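Local coordinates for protein predicted acetyltransferase (Clostridium acetobutylicum, PDB 3MGD) that binds acetyl coenzyme A in a GNAT fold and probably transfers its acetyl group to an acceptor, at residues A[51-55]-A[108-112]; A[76-80]-A[118-122]. All blocks are in the same frame, centred on the assembly; numbering follows the deposited sequence.

Contact 1 of 2, residues A[51-55]-A[108-112]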
ATOM      1  N   LEU A  51      -7.533   0.621  11.081  1.00 18.28           N
ATOM      2  CA  LEU A  51      -7.454  -0.834  11.059  1.00 15.52           C
ATOM      3  C   LEU A  51      -8.712  -1.397  11.720  1.00 17.64           C
ATOM      4  O   LEU A  51      -9.127  -0.906  12.766  1.00 17.63           O
ATOM      5  CB  LEU A  51      -6.227  -1.313  11.845  1.00 14.00           C
ATOM      6  CG  LEU A  51      -6.008  -2.831  11.805  1.00 16.67           C
ATOM      7  CD1 LEU A  51      -5.467  -3.253  10.417  1.00 16.08           C
ATOM      8  CD2 LEU A  51      -5.077  -3.302  12.940  1.00 17.51           C
ATOM      9  N   VAL A  52      -9.322  -2.403  11.101  1.00 17.58           N
ATOM     10  CA  VAL A  52     -10.403  -3.164  11.730  1.00 15.94           C
ATOM     11  C   VAL A  52     -10.013  -4.640  11.722  1.00 19.00           C
ATOM     12  O   VAL A  52      -9.753  -5.209  10.671  1.00 16.88           O
ATOM     13  CB  VAL A  52     -11.749  -2.998  10.980  1.00 21.48           C
ATOM     14  CG1 VAL A  52     -12.816  -3.934  11.555  1.00 18.18           C
ATOM     15  CG2 VAL A  52     -12.227  -1.533  11.034  1.00 22.32           C
ATOM     16  N   GLU A  53      -9.960  -5.255  12.895  1.00 19.87           N
ATOM     17  CA  GLU A  53      -9.556  -6.656  12.969  1.00 19.54           C
ATOM     18  C   GLU A  53     -10.674  -7.462  13.593  1.00 20.21           C
ATOM     19  O   GLU A  53     -11.028  -7.259  14.753  1.00 20.18           O
ATOM     20  CB  GLU A  53      -8.233  -6.828  13.729  1.00 19.78           C
ATOM     21  CG  GLU A  53      -7.821  -8.306  13.951  1.00 15.58           C
ATOM     22  CD  GLU A  53      -6.309  -8.536  13.904  1.00 21.53           C
ATOM     23  OE1 GLU A  53      -5.865  -9.627  14.335  1.00 19.70           O
ATOM     24  OE2 GLU A  53      -5.560  -7.637  13.450  1.00 19.45           O
ATOM     25  N   TRP A  54     -11.258  -8.349  12.794  1.00 17.19           N
ATOM     26  CA  TRP A  54     -12.329  -9.204  13.258  1.00 17.14           C
ATOM     27  C   TRP A  54     -11.723 -10.444  13.907  1.00 21.12           C
ATOM     28  O   TRP A  54     -10.667 -10.935  13.484  1.00 19.75           O
ATOM     29  CB  TRP A  54     -13.234  -9.614  12.095  1.00 16.67           C
ATOM     30  CG  TRP A  54     -14.304  -8.614  11.776  1.00 21.16           C
ATOM     31  CD1 TRP A  54     -14.231  -7.573  10.887  1.00 19.57           C
ATOM     32  CD2 TRP A  54     -15.615  -8.569  12.346  1.00 17.81           C
ATOM     33  NE1 TRP A  54     -15.431  -6.883  10.872  1.00 22.62           N
ATOM     34  CE2 TRP A  54     -16.295  -7.484  11.758  1.00 18.75           C
ATOM     35  CE3 TRP A  54     -16.286  -9.355  13.293  1.00 18.21           C
ATOM     36  CZ2 TRP A  54     -17.604  -7.151  12.102  1.00 24.92           C
ATOM     37  CZ3 TRP A  54     -17.585  -9.027  13.630  1.00 20.31           C
ATOM     38  CH2 TRP A  54     -18.232  -7.934  13.040  1.00 24.57           C
ATOM     39  N   ILE A  55     -12.380 -10.938  14.948  1.00 19.75           N
ATOM     40  CA  ILE A  55     -11.940 -12.179  15.577  1.00 18.65           C
ATOM     41  C   ILE A  55     -13.092 -13.170  15.710  1.00 21.94           C
ATOM     42  O   ILE A  55     -14.244 -12.786  15.885  1.00 20.90           O
ATOM     43  CB  ILE A  55     -11.290 -11.937  16.970  1.00 36.57           C
ATOM     44  CG1 ILE A  55     -12.340 -11.602  18.017  1.00 43.00           C
ATOM     45  CG2 ILE A  55     -10.244 -10.833  16.918  1.00 36.02           C
ATOM     46  CD1 ILE A  55     -11.741 -11.345  19.378  1.00 46.14           C
ATOM     47  N   ARG A 108     -16.805 -10.275   5.718  1.00 17.94           N
ATOM     48  CA  ARG A 108     -16.916  -9.226   6.726  1.00 22.46           C
ATOM     49  C   ARG A 108     -15.982  -8.060   6.419  1.00 26.23           C
ATOM     50  O   ARG A 108     -16.331  -6.907   6.654  1.00 22.33           O
ATOM     51  CB  ARG A 108     -16.622  -9.760   8.131  1.00 20.54           C
ATOM     52  CG  ARG A 108     -17.590 -10.823   8.604  1.00 17.28           C
ATOM     53  CD  ARG A 108     -17.286 -11.204  10.048  1.00 21.82           C
ATOM     54  NE  ARG A 108     -18.198 -12.231  10.561  1.00 21.61           N
ATOM     55  CZ  ARG A 108     -19.376 -11.978  11.135  1.00 32.09           C
ATOM     56  NH1 ARG A 108     -19.814 -10.727  11.281  1.00 26.30           N
ATOM     57  NH2 ARG A 108     -20.126 -12.982  11.568  1.00 32.44           N
ATOM     58  N   LEU A 109     -14.793  -8.360   5.895  1.00 17.66           N
ATOM     59  CA  LEU A 109     -13.836  -7.300   5.577  1.00 18.80           C
ATOM     60  C   LEU A 109     -14.290  -6.472   4.383  1.00 21.16           C
ATOM     61  O   LEU A 109     -14.142  -5.259   4.374  1.00 17.73           O
ATOM     62  CB  LEU A 109     -12.436  -7.869   5.345  1.00 16.17           C
ATOM     63  CG  LEU A 109     -11.820  -8.555   6.573  1.00 19.44           C
ATOM     64  CD1 LEU A 109     -10.475  -9.159   6.206  1.00 17.50           C
ATOM     65  CD2 LEU A 109     -11.678  -7.601   7.743  1.00 18.47           C
ATOM     66  N   VAL A 110     -14.843  -7.138   3.377  1.00 19.70           N
ATOM     67  CA  VAL A 110     -15.420  -6.443   2.243  1.00 22.37           C
ATOM     68  C   VAL A 110     -16.504  -5.488   2.729  1.00 22.49           C
ATOM     69  O   VAL A 110     -16.629  -4.364   2.238  1.00 19.61           O
ATOM     70  CB  VAL A 110     -15.986  -7.447   1.214  1.00 25.74           C
ATOM     71  CG1 VAL A 110     -17.009  -6.783   0.300  1.00 27.65           C
ATOM     72  CG2 VAL A 110     -14.833  -8.068   0.417  1.00 24.16           C
ATOM     73  N   ASN A 111     -17.282  -5.921   3.710  1.00 22.41           N
ATOM     74  CA  ASN A 111     -18.304  -5.032   4.255  1.00 22.38           C
ATOM     75  C   ASN A 111     -17.716  -3.790   4.940  1.00 20.43           C
ATOM     76  O   ASN A 111     -18.261  -2.691   4.804  1.00 25.13           O
ATOM     77  CB  ASN A 111     -19.251  -5.789   5.188  1.00 20.05           C
ATOM     78  CG  ASN A 111     -20.258  -4.873   5.849  1.00 30.47           C
ATOM     79  OD1 ASN A 111     -21.130  -4.315   5.185  1.00 32.31           O
ATOM     80  ND2 ASN A 111     -20.136  -4.704   7.164  1.00 31.18           N
ATOM     81  N   GLU A 112     -16.605  -3.952   5.666  1.00 19.16           N
ATOM     82  CA  GLU A 112     -15.944  -2.796   6.286  1.00 20.07           C
ATOM     83  C   GLU A 112     -15.556  -1.784   5.216  1.00 18.92           C
ATOM     84  O   GLU A 112     -15.656  -0.570   5.414  1.00 18.06           O
ATOM     85  CB  GLU A 112     -14.696  -3.211   7.074  1.00 20.86           C
ATOM     86  CG  GLU A 112     -14.973  -4.144   8.249  1.00 23.65           C
ATOM     87  CD  GLU A 112     -15.821  -3.517   9.338  1.00 25.38           C
ATOM     88  OE1 GLU A 112     -15.798  -2.275   9.490  1.00 22.97           O
ATOM     89  OE2 GLU A 112     -16.518  -4.280  10.051  1.00 21.94           O
TER
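Helix-on-sheet packing at the heart of a GNAT acetyltransferase fold joins residues 51-55, on strand 51-58, to residues 108-112, on the helix 101-115 that follows the acetyl-CoA-binding loop. The two short axes run nearly antiparallel, at 154°, and approach to 9.8 Å; in this register the CA of Val52 is nearest that of Glu112 (7.8 Å) and the CA of Trp54 nearest that of Arg108 (8.0 Å). Val52 and Trp54 direct their CA-to-CB bonds at the helix, whereas Glu53 points away, toward the side of the sheet where helix 35-47 packs and where its OE2 hydrogen-bonds Asn89.

Trp54 is the centre of the contact. The CD methylene of Arg108 lies over its six-membered ring, 4.0 Å from the centroid, as a CH-pi contact; farther along the same side chain, Arg108 CZ sits 4.7 Å from that centroid in an off-centre cation-pi pair. The guanidinium makes a second cation-pi contact with Tyr4 on the neighbouring strand 3-6. Leu109 CD2 approaches Trp54 CD1 at 4.1 Å, and Leu109 also packs on Ile68 of strand 61-72. Its side chain lies about 5 Å from that of Met90, an acetyl-CoA-binding residue, and about 8 Å from the bound cofactor, which places this packing just behind the cofactor site.

One helical turn on from Arg108, Glu112 extends its carboxylate toward the strand, with its CD 3.8 Å from Val52 CG1. The buried acid is satisfied twice: OE1 forms a salt bridge with Arg116, while OE2, near the plane of the indole, accepts a hydrogen bond of 2.9 Å from Trp54 NE1.

Contact 2 of 2, residues A[76-80]-A[118-122]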
ATOM      1  N   THR A  76      -7.125   8.134  -8.907  1.00 19.18           N
ATOM      2  CA  THR A  76      -7.048   7.896 -10.340  1.00 24.21           C
ATOM      3  C   THR A  76      -8.465   7.767 -10.895  1.00 17.64           C
ATOM      4  O   THR A  76      -9.446   7.721 -10.136  1.00 14.93           O
ATOM      5  CB  THR A  76      -6.196   6.643 -10.642  1.00 27.33           C
ATOM      6  OG1 THR A  76      -6.188   6.398 -12.053  1.00 28.19           O
ATOM      7  CG2 THR A  76      -6.752   5.441  -9.900  1.00 22.04           C
ATOM      8  N   TYR A  77      -8.592   7.721 -12.213  1.00 19.36           N
ATOM      9  CA  TYR A  77      -9.929   7.707 -12.805  1.00 18.01           C
ATOM     10  C   TYR A  77     -10.742   6.472 -12.437  1.00 22.29           C
ATOM     11  O   TYR A  77     -11.968   6.513 -12.437  1.00 19.34           O
ATOM     12  CB  TYR A  77      -9.834   7.899 -14.320  1.00 18.74           C
ATOM     13  CG  TYR A  77      -9.295   9.267 -14.643  1.00 20.25           C
ATOM     14  CD1 TYR A  77     -10.101  10.398 -14.532  1.00 21.21           C
ATOM     15  CD2 TYR A  77      -7.965   9.438 -15.001  1.00 19.18           C
ATOM     16  CE1 TYR A  77      -9.598  11.656 -14.802  1.00 21.23           C
ATOM     17  CE2 TYR A  77      -7.462  10.683 -15.275  1.00 24.19           C
ATOM     18  CZ  TYR A  77      -8.283  11.785 -15.181  1.00 30.92           C
ATOM     19  OH  TYR A  77      -7.762  13.022 -15.463  1.00 34.83           O
ATOM     20  N   THR A  78     -10.054   5.386 -12.087  1.00 21.44           N
ATOM     21  CA  THR A  78     -10.728   4.139 -11.734  1.00 23.75           C
ATOM     22  C   THR A  78     -10.874   3.935 -10.222  1.00 26.16           C
ATOM     23  O   THR A  78     -11.360   2.903  -9.770  1.00 25.47           O
ATOM     24  CB  THR A  78      -9.983   2.933 -12.317  1.00 30.88           C
ATOM     25  OG1 THR A  78      -8.620   2.964 -11.882  1.00 31.43           O
ATOM     26  CG2 THR A  78     -10.023   2.977 -13.834  1.00 37.34           C
ATOM     27  N   ASN A  79     -10.446   4.926  -9.454  1.00 18.89           N
ATOM     28  CA  ASN A  79     -10.555   4.903  -8.008  1.00 20.10           C
ATOM     29  C   ASN A  79     -10.448   6.344  -7.545  1.00 20.85           C
ATOM     30  O   ASN A  79      -9.386   6.770  -7.108  1.00 18.70           O
ATOM     31  CB  ASN A  79      -9.394   4.086  -7.440  1.00 19.09           C
ATOM     32  CG  ASN A  79      -9.554   3.783  -5.974  1.00 23.16           C
ATOM     33  OD1 ASN A  79      -8.584   3.419  -5.284  1.00 23.51           O
ATOM     34  ND2 ASN A  79     -10.772   3.922  -5.482  1.00 20.53           N
ATOM     35  N   LYS A  80     -11.534   7.112  -7.652  1.00 18.83           N
ATOM     36  CA  LYS A  80     -11.417   8.569  -7.525  1.00 20.42           C
ATOM     37  C   LYS A  80     -10.910   9.083  -6.168  1.00 19.45           C
ATOM     38  O   LYS A  80     -10.349  10.174  -6.092  1.00 21.13           O
ATOM     39  CB  LYS A  80     -12.742   9.262  -7.885  1.00 21.84           C
ATOM     40  CG  LYS A  80     -13.882   8.959  -6.934  1.00 25.73           C
ATOM     41  CD  LYS A  80     -15.131   9.771  -7.317  1.00 37.35           C
ATOM     42  CE  LYS A  80     -16.273   9.513  -6.333  1.00 49.88           C
ATOM     43  NZ  LYS A  80     -17.366  10.536  -6.433  1.00 54.26           N
ATOM     44  N   ILE A 118     -15.167   2.331  -0.023  1.00 23.04           N
ATOM     45  CA  ILE A 118     -13.965   1.798  -0.656  1.00 18.21           C
ATOM     46  C   ILE A 118     -14.361   0.605  -1.499  1.00 24.76           C
ATOM     47  O   ILE A 118     -15.135  -0.248  -1.055  1.00 22.22           O
ATOM     48  CB  ILE A 118     -12.928   1.379   0.397  1.00 19.93           C
ATOM     49  CG1 ILE A 118     -12.356   2.620   1.088  1.00 21.65           C
ATOM     50  CG2 ILE A 118     -11.827   0.518  -0.234  1.00 17.66           C
ATOM     51  CD1 ILE A 118     -11.356   2.306   2.184  1.00 25.16           C
ATOM     52  N   HIS A 119     -13.848   0.545  -2.723  1.00 22.96           N
ATOM     53  CA  HIS A 119     -14.235  -0.525  -3.635  1.00 25.51           C
ATOM     54  C   HIS A 119     -13.050  -1.255  -4.250  1.00 21.07           C
ATOM     55  O   HIS A 119     -13.221  -2.125  -5.100  1.00 31.72           O
ATOM     56  CB  HIS A 119     -15.170   0.004  -4.729  1.00 25.79           C
ATOM     57  CG  HIS A 119     -14.571   1.090  -5.569  1.00 26.15           C
ATOM     58  ND1 HIS A 119     -13.863   0.831  -6.721  1.00 30.13           N
ATOM     59  CD2 HIS A 119     -14.572   2.436  -5.423  1.00 33.56           C
ATOM     60  CE1 HIS A 119     -13.453   1.971  -7.251  1.00 32.89           C
ATOM     61  NE2 HIS A 119     -13.870   2.960  -6.481  1.00 35.51           N
ATOM     62  N   LYS A 120     -11.849  -0.908  -3.817  1.00 16.53           N
ATOM     63  CA  LYS A 120     -10.655  -1.620  -4.257  1.00 20.76           C
ATOM     64  C   LYS A 120      -9.945  -2.195  -3.035  1.00 21.97           C
ATOM     65  O   LYS A 120      -9.627  -1.458  -2.104  1.00 20.92           O
ATOM     66  CB  LYS A 120      -9.703  -0.679  -5.004  1.00 24.89           C
ATOM     67  CG  LYS A 120     -10.253  -0.103  -6.313  1.00 31.13           C
ATOM     68  CD  LYS A 120     -10.080  -1.076  -7.468  1.00 35.46           C
ATOM     69  CE  LYS A 120     -10.664  -0.511  -8.776  1.00 38.47           C
ATOM     70  NZ  LYS A 120     -12.155  -0.395  -8.709  1.00 40.26           N
ATOM     71  N   ILE A 121      -9.709  -3.505  -3.043  1.00 17.07           N
ATOM     72  CA  ILE A 121      -9.032  -4.179  -1.935  1.00 19.11           C
ATOM     73  C   ILE A 121      -7.764  -4.829  -2.455  1.00 22.06           C
ATOM     74  O   ILE A 121      -7.707  -5.268  -3.596  1.00 26.07           O
ATOM     75  CB  ILE A 121      -9.913  -5.272  -1.325  1.00 24.40           C
ATOM     76  CG1 ILE A 121     -11.348  -4.771  -1.173  1.00 34.93           C
ATOM     77  CG2 ILE A 121      -9.352  -5.718   0.017  1.00 29.82           C
ATOM     78  CD1 ILE A 121     -11.460  -3.536  -0.332  1.00 32.79           C
ATOM     79  N   CYS A 122      -6.730  -4.876  -1.633  1.00 16.02           N
ATOM     80  CA  CYS A 122      -5.512  -5.532  -2.066  1.00 13.59           C
ATOM     81  C   CYS A 122      -4.933  -6.272  -0.890  1.00 17.93           C
ATOM     82  O   CYS A 122      -5.356  -6.060   0.242  1.00 18.54           O
ATOM     83  CB  CYS A 122      -4.522  -4.504  -2.626  1.00 17.94           C
ATOM     84  SG  CYS A 122      -4.048  -3.203  -1.464  1.00 24.99           S
TER
HETATM   85  O   HOH W   1     -13.868   5.602  -8.377  1.00 25.55           O
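Where the chain leaves helix 101-115 and enters the edge strand 120-124 of the GNAT sheet, residues 118-122 meet a type I beta turn, Thr76 to Asn79, in the loop between strands 61-72 and 83-92. Ile118 faces the protein interior, packing on Ala113 of the preceding helix. His119 then brings its imidazole up to the turn: CE1 lies 3.4 Å from Thr78 O, which sits at the ring edge. A water extends the contact, accepting a hydrogen bond of 2.9 Å from Lys80 N and lying 3.3 Å from His119 NE2, to which it is also hydrogen-bonded.

Lys120, whose CA is 7.5 Å from that of Asn79, begins the strand and points toward the turn. Its CG packs 4.0 Å from Asn79 CG, and its chain bends so that NZ comes within 3.6 Å of Thr78 O; the ammonium also makes a weak hydrogen bond to Asn148 of the second subunit. Ile121 and Cys122 carry the strand onward. With Lys120 they pair antiparallel with a strand of the second subunit, continuing the sheet across the dimer interface, while on the other edge backbone bonds link Lys120 and Cys122 to Gly85.

With 158 Å² buried, the contact is small and mainly polar, with a water bridging Lys80 N and His119 NE2, so the turn meets the start of the strand through a partly hydrated interface rather than an apolar core.

Overall arrangement
Both contacts reach the same mixed sheet, with centres 18 Å apart and nearest atoms about 5 Å apart without touching. Their segments alternate along the chain, in the order 51-55, 76-80, 108-112, 118-122, and helix 101-115 of contact 1 leads directly into strand 120-124 of contact 2. That strand pairs in parallel with strand 83-92, so the helix forms the crossover of a beta-alpha-beta unit. Contact 1 packs this helix on the sheet near the bound acetyl-CoA; contact 2, away from the annotated sites, lies at the sheet edge facing the second subunit. One helix-strand unit thus connects the cofactor-side core to the dimer interface.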